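Local coordinates for uncharacterized protein SP1917 (Streptococcus pneumoniae, PDB 3C9P) that is of unknown function, a small, mostly helical single-chain protein of the bacterial DUF2200 family, at residues Trp40-Glu45 / Asp61-Ala66. Sequence-based numbering, arbitrary orientation.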
loop_
_atom_site.group_PDB
_atom_site.type_symbol
_atom_site.label_atom_id
_atom_site.label_comp_id
_atom_site.label_asym_id
_atom_site.label_seq_id
_atom_site.Cartn_x
_atom_site.Cartn_y
_atom_site.Cartn_z
ATOM N N TRP A 40 3.942 6.280 4.600
ATOM C CA TRP A 40 3.846 7.490 3.783
ATOM C C TRP A 40 2.438 7.690 3.219
ATOM O O TRP A 40 1.845 8.758 3.358
ATOM C CB TRP A 40 4.882 7.433 2.653
ATOM C CG TRP A 40 4.807 8.620 1.743
ATOM C CD1 TRP A 40 5.306 9.867 1.956
ATOM C CD2 TRP A 40 4.185 8.650 0.472
ATOM N NE1 TRP A 40 5.039 10.676 0.884
ATOM C CE2 TRP A 40 4.358 9.943 -0.049
ATOM C CE3 TRP A 40 3.535 7.680 -0.306
ATOM C CZ2 TRP A 40 3.871 10.316 -1.289
ATOM C CZ3 TRP A 40 3.033 8.058 -1.541
ATOM C CH2 TRP A 40 3.232 9.356 -2.031
ATOM N N LEU A 41 1.891 6.639 2.625
ATOM C CA LEU A 41 0.575 6.703 1.996
ATOM C C LEU A 41 -0.554 7.001 2.965
ATOM O O LEU A 41 -1.414 7.859 2.695
ATOM C CB LEU A 41 0.259 5.379 1.265
ATOM C CG LEU A 41 -1.157 5.264 0.723
ATOM C CD1 LEU A 41 -1.387 6.294 -0.429
ATOM C CD2 LEU A 41 -1.415 3.848 0.220
ATOM N N THR A 42 -0.556 6.287 4.086
ATOM C CA THR A 42 -1.707 6.270 4.980
ATOM C C THR A 42 -1.611 7.244 6.159
ATOM O O THR A 42 -2.626 7.586 6.748
ATOM C CB THR A 42 -1.891 4.860 5.560
ATOM O OG1 THR A 42 -0.720 4.542 6.298
ATOM C CG2 THR A 42 -2.098 3.811 4.436
ATOM N N GLY A 43 -0.407 7.672 6.524
ATOM C CA GLY A 43 -0.226 8.487 7.726
ATOM C C GLY A 43 -0.016 7.677 9.008
ATOM O O GLY A 43 0.298 8.244 10.046
ATOM N N TYR A 44 -0.201 6.357 8.949
ATOM C CA TYR A 44 0.158 5.466 10.070
ATOM C C TYR A 44 1.665 5.544 10.302
ATOM O O TYR A 44 2.425 5.593 9.326
ATOM C CB TYR A 44 -0.132 4.019 9.698
ATOM C CG TYR A 44 -1.567 3.567 9.834
ATOM C CD1 TYR A 44 -2.226 3.589 11.061
ATOM C CD2 TYR A 44 -2.239 3.039 8.731
ATOM C CE1 TYR A 44 -3.566 3.120 11.171
ATOM C CE2 TYR A 44 -3.543 2.579 8.827
ATOM C CZ TYR A 44 -4.205 2.630 10.046
ATOM O OH TYR A 44 -5.491 2.126 10.112
ATOM N N GLU A 45 2.079 5.550 11.573
ATOM C CA GLU A 45 3.498 5.404 11.945
ATOM C C GLU A 45 3.891 3.969 11.620
ATOM O O GLU A 45 3.048 3.092 11.650
ATOM C CB GLU A 45 3.724 5.668 13.439
ATOM C CG GLU A 45 3.464 7.115 13.905
ATOM C CD GLU A 45 4.203 8.179 13.080
ATOM O OE1 GLU A 45 5.408 8.005 12.796
ATOM O OE2 GLU A 45 3.569 9.203 12.700
ATOM N N ASP A 61 -10.526 -2.556 7.037
ATOM C CA ASP A 61 -10.601 -1.692 8.214
ATOM C C ASP A 61 -9.283 -0.942 8.500
ATOM O O ASP A 61 -9.312 0.180 9.023
ATOM C CB ASP A 61 -11.064 -2.483 9.415
ATOM C CG ASP A 61 -12.592 -2.637 9.468
ATOM O OD1 ASP A 61 -13.335 -1.987 8.676
ATOM O OD2 ASP A 61 -13.050 -3.411 10.326
ATOM N N PHE A 62 -8.151 -1.551 8.147
ATOM C CA PHE A 62 -6.842 -0.859 8.163
ATOM C C PHE A 62 -6.855 0.417 7.299
ATOM O O PHE A 62 -6.496 1.509 7.766
ATOM C CB PHE A 62 -5.732 -1.817 7.708
ATOM C CG PHE A 62 -4.366 -1.191 7.661
ATOM C CD1 PHE A 62 -3.582 -1.109 8.806
ATOM C CD2 PHE A 62 -3.873 -0.684 6.478
ATOM C CE1 PHE A 62 -2.295 -0.538 8.758
ATOM C CE2 PHE A 62 -2.582 -0.099 6.421
ATOM C CZ PHE A 62 -1.807 -0.042 7.569
ATOM N N PHE A 63 -7.274 0.271 6.045
ATOM C CA PHE A 63 -7.453 1.415 5.148
ATOM C C PHE A 63 -8.557 2.392 5.539
ATOM O O PHE A 63 -8.369 3.605 5.379
ATOM C CB PHE A 63 -7.598 0.950 3.690
ATOM C CG PHE A 63 -6.305 0.563 3.090
ATOM C CD1 PHE A 63 -5.780 -0.690 3.304
ATOM C CD2 PHE A 63 -5.559 1.492 2.369
ATOM C CE1 PHE A 63 -4.517 -1.063 2.750
ATOM C CE2 PHE A 63 -4.314 1.127 1.814
ATOM C CZ PHE A 63 -3.801 -0.148 2.020
ATOM N N ARG A 64 -9.682 1.891 6.056
ATOM C CA ARG A 64 -10.780 2.789 6.453
ATOM C C ARG A 64 -10.340 3.711 7.573
ATOM O O ARG A 64 -10.829 4.828 7.677
ATOM C CB ARG A 64 -12.043 2.037 6.882
ATOM C CG ARG A 64 -12.737 1.281 5.767
ATOM C CD ARG A 64 -13.971 0.551 6.324
ATOM N NE ARG A 64 -14.623 -0.236 5.266
ATOM C CZ ARG A 64 -14.570 -1.561 5.154
ATOM N NH1 ARG A 64 -13.931 -2.297 6.060
ATOM N NH2 ARG A 64 -15.186 -2.161 4.132
ATOM N N GLN A 65 -9.429 3.237 8.403
ATOM C CA GLN A 65 -9.002 3.988 9.600
ATOM C C GLN A 65 -7.646 4.696 9.497
ATOM O O GLN A 65 -7.099 5.201 10.522
ATOM C CB GLN A 65 -9.040 3.054 10.809
ATOM C CG GLN A 65 -10.475 2.594 11.122
ATOM C CD GLN A 65 -10.521 1.540 12.212
ATOM O OE1 GLN A 65 -10.025 0.427 12.035
ATOM N NE2 GLN A 65 -11.113 1.884 13.345
ATOM N N ALA A 66 -7.109 4.755 8.283
ATOM C CA ALA A 66 -5.841 5.451 8.034
ATOM C C ALA A 66 -5.940 6.865 8.580
ATOM O O ALA A 66 -6.945 7.566 8.357
ATOM C CB ALA A 66 -5.519 5.483 6.552
#
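Tyr44 and Phe62 show how one aromatic side chain can join the ends of two helices by stacking and hydrogen bonding at once. In this mainly helical fold the contact joins the C-terminal ends of helices 31-42 and 59-64: the first stops at Gly43, whose positive phi turns the chain, and the second gives out at Gln65. Before the Tyr44 side chain begins, an ST turn at the end of helix 31-42 sets its backbone, with Tyr44 N donating to Thr42 OG1 at 3.3 Å; that hydroxyl is also bonded to Thr38 O within helix 31-42. From CB, chi1 of -81° leaves CG beside the backbone N and anti to the carbonyl carbon, and the ring extends toward helix 59-64. CD2 comes within 3.3 Å of Phe62 CZ, and CE2 lies over one face of the Phe62 ring, displaced toward its rim. The two side chains run past each other in opposite directions, forming an offset stack with planes 25° apart and centroids separated by 4.4 Å. On Phe62, Phe13 adds a further ring stack. Ala66 approaches the tyrosine obliquely, its CA 3.8 Å from Tyr44 CZ, while its methyl touches both Tyr44 and Thr42, with Ala66 CB 3.6 Å from Thr42 O. Deeper in, Leu41 CD2 meets the edge of the Phe63 ring, and both residues rest on Leu99 of helix 91-107. At the tip, Tyr44 OH donates to Phe62 O across 2.6 Å, striking a lone pair in the carbonyl plane with a C=O...O angle of 131°.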